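Local coordinates for endonuclease V (Bacillus subtilis, PDB 3GA2), which probably repairs deaminated DNA by cleaving, with magnesium, the second phosphodiester bond 3' to a deoxyinosine and leaving the lesion in the nicked strand, at residues I62-A67 and V72-H77; N210-S213 and V219-A222; F22-R27 and A132-G137. The protein carries 1 engineered substitution. One frame throughout, in Å; residues are numbered along the deposited sequence.

Contact 1: residues I62-A67 and V72-H77; sequences IIVIDA and VIEKVH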
# COMPACT_ATOMS: atom_id res chain seq x y z
N ILE A 62 10.29 -4.33 -1.47
CA ILE A 62 10.17 -2.94 -1.87
C ILE A 62 10.97 -2.83 -3.15
O ILE A 62 12.15 -3.18 -3.20
CB ILE A 62 10.74 -1.98 -0.81
CG1 ILE A 62 9.89 -2.03 0.46
CG2 ILE A 62 10.79 -0.56 -1.36
CD1 ILE A 62 10.40 -1.14 1.59
N ILE A 63 10.31 -2.36 -4.21
CA ILE A 63 10.95 -2.18 -5.50
C ILE A 63 10.97 -0.69 -5.78
O ILE A 63 9.92 -0.06 -5.79
CB ILE A 63 10.16 -2.87 -6.62
CG1 ILE A 63 9.87 -4.32 -6.25
CG2 ILE A 63 10.94 -2.79 -7.93
CD1 ILE A 63 11.11 -5.17 -6.07
N VAL A 64 12.16 -0.13 -5.98
CA VAL A 64 12.30 1.29 -6.26
C VAL A 64 12.59 1.47 -7.74
O VAL A 64 13.49 0.83 -8.28
CB VAL A 64 13.46 1.91 -5.45
CG1 VAL A 64 13.47 3.42 -5.63
CG2 VAL A 64 13.32 1.55 -3.97
N ILE A 65 11.83 2.33 -8.41
CA ILE A 65 12.10 2.58 -9.82
C ILE A 65 12.40 4.05 -10.04
O ILE A 65 12.10 4.89 -9.19
CB ILE A 65 10.91 2.18 -10.73
CG1 ILE A 65 9.69 3.05 -10.42
CG2 ILE A 65 10.57 0.70 -10.54
CD1 ILE A 65 8.65 3.05 -11.53
N ASP A 66 13.03 4.36 -11.17
CA ASP A 66 13.35 5.73 -11.54
C ASP A 66 12.03 6.27 -12.08
O ASP A 66 11.40 5.63 -12.91
CB ASP A 66 14.42 5.73 -12.64
CG ASP A 66 14.70 7.12 -13.18
OD1 ASP A 66 13.88 7.64 -13.96
OD2 ASP A 66 15.74 7.70 -12.82
N ALA A 67 11.60 7.42 -11.58
CA ALA A 67 10.32 7.99 -12.02
C ALA A 67 10.18 8.20 -13.52
O ALA A 67 9.14 7.89 -14.08
CB ALA A 67 10.06 9.30 -11.28
N VAL A 72 14.19 -0.23 -12.73
CA VAL A 72 14.42 -0.63 -11.35
C VAL A 72 15.82 -0.20 -10.92
O VAL A 72 16.81 -0.52 -11.58
CB VAL A 72 14.29 -2.16 -11.20
CG1 VAL A 72 14.57 -2.58 -9.78
CG2 VAL A 72 12.90 -2.59 -11.63
N ILE A 73 15.90 0.53 -9.82
CA ILE A 73 17.19 0.99 -9.33
C ILE A 73 17.59 0.34 -8.02
O ILE A 73 18.76 0.35 -7.65
CB ILE A 73 17.21 2.53 -9.16
CG1 ILE A 73 16.12 2.96 -8.17
CG2 ILE A 73 17.03 3.19 -10.50
CD1 ILE A 73 16.04 4.46 -7.98
N GLU A 74 16.62 -0.24 -7.32
CA GLU A 74 16.92 -0.89 -6.06
C GLU A 74 15.82 -1.87 -5.64
O GLU A 74 14.64 -1.66 -5.89
CB GLU A 74 17.13 0.16 -4.95
CG GLU A 74 17.35 -0.43 -3.56
CD GLU A 74 17.75 0.60 -2.52
OE1 GLU A 74 17.13 1.69 -2.47
OE2 GLU A 74 18.67 0.33 -1.73
N LYS A 75 16.24 -2.96 -5.01
CA LYS A 75 15.31 -3.97 -4.53
C LYS A 75 15.77 -4.46 -3.16
O LYS A 75 16.95 -4.75 -2.97
CB LYS A 75 15.22 -5.15 -5.50
CG LYS A 75 14.65 -4.78 -6.86
CD LYS A 75 14.15 -6.00 -7.63
CE LYS A 75 15.26 -6.96 -7.97
NZ LYS A 75 14.75 -8.12 -8.75
N VAL A 76 14.84 -4.51 -2.21
CA VAL A 76 15.15 -4.98 -0.87
C VAL A 76 13.99 -5.81 -0.38
O VAL A 76 12.90 -5.77 -0.95
CB VAL A 76 15.35 -3.82 0.14
CG1 VAL A 76 16.57 -3.00 -0.24
CG2 VAL A 76 14.10 -2.94 0.17
N HIS A 77 14.21 -6.58 0.67
CA HIS A 77 13.13 -7.38 1.21
C HIS A 77 13.38 -7.68 2.67
O HIS A 77 14.51 -7.58 3.17
CB HIS A 77 12.98 -8.69 0.42
CG HIS A 77 14.08 -9.67 0.64
ND1 HIS A 77 14.15 -10.47 1.76
CD2 HIS A 77 15.18 -9.95 -0.10
CE1 HIS A 77 15.24 -11.20 1.70
NE2 HIS A 77 15.89 -10.91 0.59
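Val64 faces both Ile73 and Glu74, a two-against-one pairing that makes a classic beta bulge in the antiparallel hairpin of strands 55-66 and 72-81. Ile73 N lies 2.9 Å from Val64 O, while Glu74 N adds a weak second bond to the same oxygen. Val64 N answers with an almost straight bond (175°) to Glu74 O. The bulge shifts the register by one, so that Ile65 pairs with Val72, whereas Ile62 pairs with Val76 through two mutual backbone bonds.

Lys75 runs alongside Ile63. Its CB stands 4.1 Å from Ile63 CD1, its CG closes to 3.6 Å from that methyl, and its CD reaches 3.5 Å from it; beyond a bend at chi3 the chain leaves Ile63, and NZ forms a salt bridge with Glu225. A lysine suits this edge strand because its methylenes pack while its ammonium pairs with a carboxylate. At the bulge, chi1 of 59° places Ile73 CG1 between the backbone N and the carbonyl carbon, and the extended chain brings CD1 to 3.6 Å from Val64 CG1. Glu74 lies beside Val64 and carries its carboxylate on to Thr108 OG1 and Glu107 N.

The inner strand offers branched apolar side chains to both faces: Ile63 and Ile65 meet helix 217-235, while Ile62 meets helix 96-105. On the outer strand Glu74 and Lys75 join aliphatic stems to charged ends, among apolar Val72, Ile73 and Val76, which implies that this edge of the sheet is fastened by packing and polar bonds together.

Contact 2: residues N210-S213 and V219-A222; sequences NQES and VRLA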
# COMPACT_ATOMS: atom_id res chain seq x y z
N ASN A 210 0.69 0.40 -17.61
CA ASN A 210 0.95 -0.05 -18.97
C ASN A 210 -0.07 -1.15 -19.22
O ASN A 210 -0.53 -1.80 -18.27
CB ASN A 210 2.38 -0.60 -19.10
CG ASN A 210 2.43 -2.10 -19.01
OD1 ASN A 210 2.12 -2.70 -17.98
ND2 ASN A 210 2.82 -2.74 -20.11
N GLN A 211 -0.44 -1.37 -20.47
CA GLN A 211 -1.42 -2.40 -20.79
C GLN A 211 -0.85 -3.81 -20.70
O GLN A 211 -0.86 -4.56 -21.68
CB GLN A 211 -2.01 -2.15 -22.18
CG GLN A 211 -2.82 -0.86 -22.27
CD GLN A 211 -3.89 -0.77 -21.21
OE1 GLN A 211 -4.80 -1.60 -21.14
NE2 GLN A 211 -3.80 0.26 -20.36
N GLU A 212 -0.37 -4.16 -19.51
CA GLU A 212 0.20 -5.48 -19.27
C GLU A 212 -0.43 -6.02 -17.98
O GLU A 212 -0.63 -7.22 -17.82
CB GLU A 212 1.72 -5.38 -19.09
CG GLU A 212 2.50 -6.54 -19.69
CD GLU A 212 2.67 -6.42 -21.20
OE1 GLU A 212 1.64 -6.33 -21.91
OE2 GLU A 212 3.83 -6.42 -21.67
N SER A 213 -0.73 -5.10 -17.06
CA SER A 213 -1.34 -5.44 -15.79
C SER A 213 -2.17 -4.27 -15.28
O SER A 213 -2.02 -3.14 -15.72
CB SER A 213 -0.28 -5.78 -14.75
OG SER A 213 0.46 -6.92 -15.14
N VAL A 219 4.24 -1.57 -8.13
CA VAL A 219 3.49 -2.55 -7.36
C VAL A 219 3.48 -3.92 -8.04
O VAL A 219 3.57 -4.94 -7.37
CB VAL A 219 2.03 -2.08 -7.13
CG1 VAL A 219 1.30 -3.07 -6.24
CG2 VAL A 219 2.04 -0.70 -6.48
N ARG A 220 3.37 -3.94 -9.36
CA ARG A 220 3.36 -5.21 -10.09
C ARG A 220 4.70 -5.92 -9.88
O ARG A 220 4.74 -7.14 -9.72
CB ARG A 220 3.13 -4.97 -11.58
CG ARG A 220 3.13 -6.24 -12.41
CD ARG A 220 3.29 -5.95 -13.89
NE ARG A 220 3.10 -7.15 -14.70
CZ ARG A 220 3.27 -7.21 -16.01
NH1 ARG A 220 3.64 -6.13 -16.69
NH2 ARG A 220 3.06 -8.35 -16.66
N LEU A 221 5.79 -5.16 -9.89
CA LEU A 221 7.11 -5.75 -9.70
C LEU A 221 7.28 -6.27 -8.27
O LEU A 221 7.82 -7.35 -8.06
CB LEU A 221 8.21 -4.73 -10.04
CG LEU A 221 8.28 -4.45 -11.55
CD1 LEU A 221 9.36 -3.42 -11.86
CD2 LEU A 221 8.57 -5.76 -12.29
N ALA A 222 6.82 -5.51 -7.29
CA ALA A 222 6.95 -5.94 -5.90
C ALA A 222 6.16 -7.22 -5.68
O ALA A 222 6.63 -8.15 -5.03
CB ALA A 222 6.45 -4.84 -4.96
O HOH W 1 2.79 -3.49 -15.68
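Ser213 and Glu212 press against the guanidinium of Arg220, joining the loop before helix 217-235 to an early turn of that helix. With CG anti to the backbone N (chi1 179°) and the chain extended from CG to NE, Arg220 reaches far enough to lay its flat head against the loop. Ser213 OG sits over one face of that head, 2.7 Å from Arg220 NE. The approach is unusually tight and its exact length doubtful; it is not a hydrogen bond, because the guanidinium N-H bonds lie in the plane and point past an oxygen above it. The hydroxyl instead donates weakly to Glu212 O, which lies over the same group. Glu212 adds its aliphatic stem: CB and CG both lie about 3.2 Å from Arg220 NH1. Serine is small enough to come this close, and the methylenes of glutamate can pack against NH1.

Beyond NH1 the contact is looser and wetter. Asn210 OD1 stays 4.0 Å from Arg220 NH1, and a water spans the interval, accepting from NH1 at 3.0 Å and donating to OD1 at a doubtfully short distance. The amide and guanidinium planes are only 20° apart. Glu212 bends at chi2 so that its carboxylate leads away; Glu212 OE2 remains 5.0 Å from Arg220 NH1, too far for a salt bridge, and the carboxylate plane is turned 78° from the guanidinium. Gln211 centres an inverse gamma turn.

The Arg220 side chain is about 8 Å from that of Asp46, a predicted magnesium ligand. With a serine hydroxyl against one face, one water bridge and no direct ion pair, the loop probably grips this arginine only lightly, although the Glu212 carboxylate may still attract it electrostatically.

Contact 3: residues F22-R27 and A132-G137; sequences FNLKNR and AAFFLG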
# COMPACT_ATOMS: atom_id res chain seq x y z
N PHE A 22 -6.86 5.69 16.07
CA PHE A 22 -7.55 6.96 16.31
C PHE A 22 -6.59 8.12 16.51
O PHE A 22 -6.88 9.25 16.13
CB PHE A 22 -8.49 6.82 17.51
CG PHE A 22 -9.78 6.12 17.18
CD1 PHE A 22 -10.61 6.59 16.17
CD2 PHE A 22 -10.19 5.00 17.90
CE1 PHE A 22 -11.81 5.96 15.87
CE2 PHE A 22 -11.40 4.36 17.61
CZ PHE A 22 -12.21 4.85 16.59
N ASN A 23 -5.43 7.84 17.10
CA ASN A 23 -4.44 8.89 17.31
C ASN A 23 -3.86 9.33 15.97
O ASN A 23 -3.88 10.50 15.63
CB ASN A 23 -3.32 8.38 18.22
CG ASN A 23 -3.74 8.35 19.68
OD1 ASN A 23 -3.04 7.78 20.53
ND2 ASN A 23 -4.87 8.97 19.99
N LEU A 24 -3.34 8.37 15.22
CA LEU A 24 -2.74 8.66 13.92
C LEU A 24 -3.75 9.21 12.92
O LEU A 24 -3.42 10.07 12.10
CB LEU A 24 -2.07 7.41 13.36
CG LEU A 24 -0.95 6.83 14.22
CD1 LEU A 24 -0.45 5.55 13.58
CD2 LEU A 24 0.17 7.84 14.38
N LYS A 25 -4.98 8.72 13.00
CA LYS A 25 -6.04 9.15 12.09
C LYS A 25 -6.24 10.65 12.14
O LYS A 25 -6.58 11.27 11.13
CB LYS A 25 -7.35 8.43 12.43
CG LYS A 25 -8.47 8.71 11.44
CD LYS A 25 -9.66 7.80 11.66
CE LYS A 25 -10.33 8.04 12.99
NZ LYS A 25 -11.57 7.23 13.13
N ASN A 26 -6.03 11.26 13.30
CA ASN A 26 -6.20 12.69 13.42
C ASN A 26 -4.99 13.44 12.89
O ASN A 26 -4.95 14.67 12.89
CB ASN A 26 -6.47 13.07 14.88
CG ASN A 26 -7.79 12.52 15.38
OD1 ASN A 26 -8.84 12.75 14.78
ND2 ASN A 26 -7.74 11.78 16.49
N ARG A 27 -3.99 12.69 12.42
CA ARG A 27 -2.77 13.28 11.88
C ARG A 27 -2.68 13.08 10.37
O ARG A 27 -1.62 13.29 9.77
CB ARG A 27 -1.55 12.67 12.57
CG ARG A 27 -1.45 12.99 14.06
CD ARG A 27 -0.29 12.25 14.72
NE ARG A 27 0.98 12.52 14.05
CZ ARG A 27 2.14 11.97 14.39
NH1 ARG A 27 2.21 11.11 15.40
NH2 ARG A 27 3.24 12.27 13.71
N ALA A 132 1.44 3.14 7.22
CA ALA A 132 2.87 3.07 6.94
C ALA A 132 3.47 4.46 6.67
O ALA A 132 4.64 4.70 6.96
CB ALA A 132 3.13 2.16 5.74
N ALA A 133 2.67 5.36 6.12
CA ALA A 133 3.14 6.70 5.80
C ALA A 133 3.78 7.40 6.99
O ALA A 133 4.81 8.06 6.85
CB ALA A 133 2.01 7.54 5.25
N PHE A 134 3.18 7.27 8.17
CA PHE A 134 3.74 7.92 9.34
C PHE A 134 5.16 7.46 9.62
O PHE A 134 6.03 8.27 9.94
CB PHE A 134 2.86 7.69 10.57
CG PHE A 134 1.47 8.24 10.43
CD1 PHE A 134 0.42 7.42 10.05
CD2 PHE A 134 1.22 9.58 10.66
CE1 PHE A 134 -0.87 7.93 9.90
CE2 PHE A 134 -0.06 10.11 10.51
CZ PHE A 134 -1.11 9.28 10.13
N PHE A 135 5.41 6.16 9.50
CA PHE A 135 6.75 5.64 9.74
C PHE A 135 7.73 6.07 8.65
O PHE A 135 8.86 6.46 8.95
CB PHE A 135 6.74 4.12 9.80
CG PHE A 135 6.13 3.56 11.05
CD1 PHE A 135 4.76 3.39 11.16
CD2 PHE A 135 6.94 3.15 12.11
CE1 PHE A 135 4.19 2.82 12.30
CE2 PHE A 135 6.39 2.57 13.25
CZ PHE A 135 5.01 2.41 13.35
N LEU A 136 7.29 6.01 7.40
CA LEU A 136 8.14 6.36 6.26
C LEU A 136 8.37 7.86 6.11
O LEU A 136 9.37 8.29 5.53
CB LEU A 136 7.54 5.82 4.97
CG LEU A 136 7.25 4.31 4.87
CD1 LEU A 136 6.58 4.00 3.53
CD2 LEU A 136 8.56 3.53 5.00
N GLY A 137 7.44 8.67 6.61
CA GLY A 137 7.58 10.12 6.48
C GLY A 137 7.55 10.54 5.02
O GLY A 137 8.08 11.58 4.64
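A chi1 of -62° sets CG of Phe134 anti to its carbonyl carbon and sends the ring out from helix 128-136, and Leu24, with nearly the same torsion at -60°, swings its branched end past that ring in the opposite direction. Leu24 CB comes over the ring face as a CH-pi contact, 4.0 Å from the Phe134 centroid and 25° off the normal. The two methyls continue along the ring toward its base: CD1 is 4.1 Å from Phe134 CD1, and CD2 approaches CG.

The far end of the ring meets the backbone of Leu24 and Arg27. Phe134 CZ comes as close as 3.1 Å to Leu24 O; this oxygen accepts the N-H of Arg27. Arg27 CB packs 3.6 Å from Phe134 CE2, and the chain, bent at chi3, carries its guanidinium loosely past Phe134 CD2, which lies over one of its faces. Met126 touches both Leu24 and Phe134.

Phenylalanine suits this buried place because a broad apolar plate can meet leucine on its face and backbone at its outer edge, where Arg27 C lies in the ring plane. No hydrogen bond crosses between these segments, so here they probably meet mainly by shape and dispersion.

Contacts 1 and 2 are neighbours, their centres about 14 Å apart, and they meet through helix 217-235: Ile63 CG1 packs 3.4 Å from Ala222 CA, and Val72 CG2 lies 3.6 Å from Leu221 CD1. Contact 3 is remote, its centre about 23 Å from that of contact 1 and about 27 Å from that of contact 2, which lies on the opposite side of the chain's centre from it. Along the sequence, 22-27 comes first, the hairpin of contact 1 follows, 132-137 closes contact 3, and contact 2 comes last. Helix 96-105 touches both Ile62 and Phe135. Helices thus flank a mixed central sheet, consistent with the family's RNase H-like fold, and the sheet carries the predicted magnesium ligands Asp46 and Asp116.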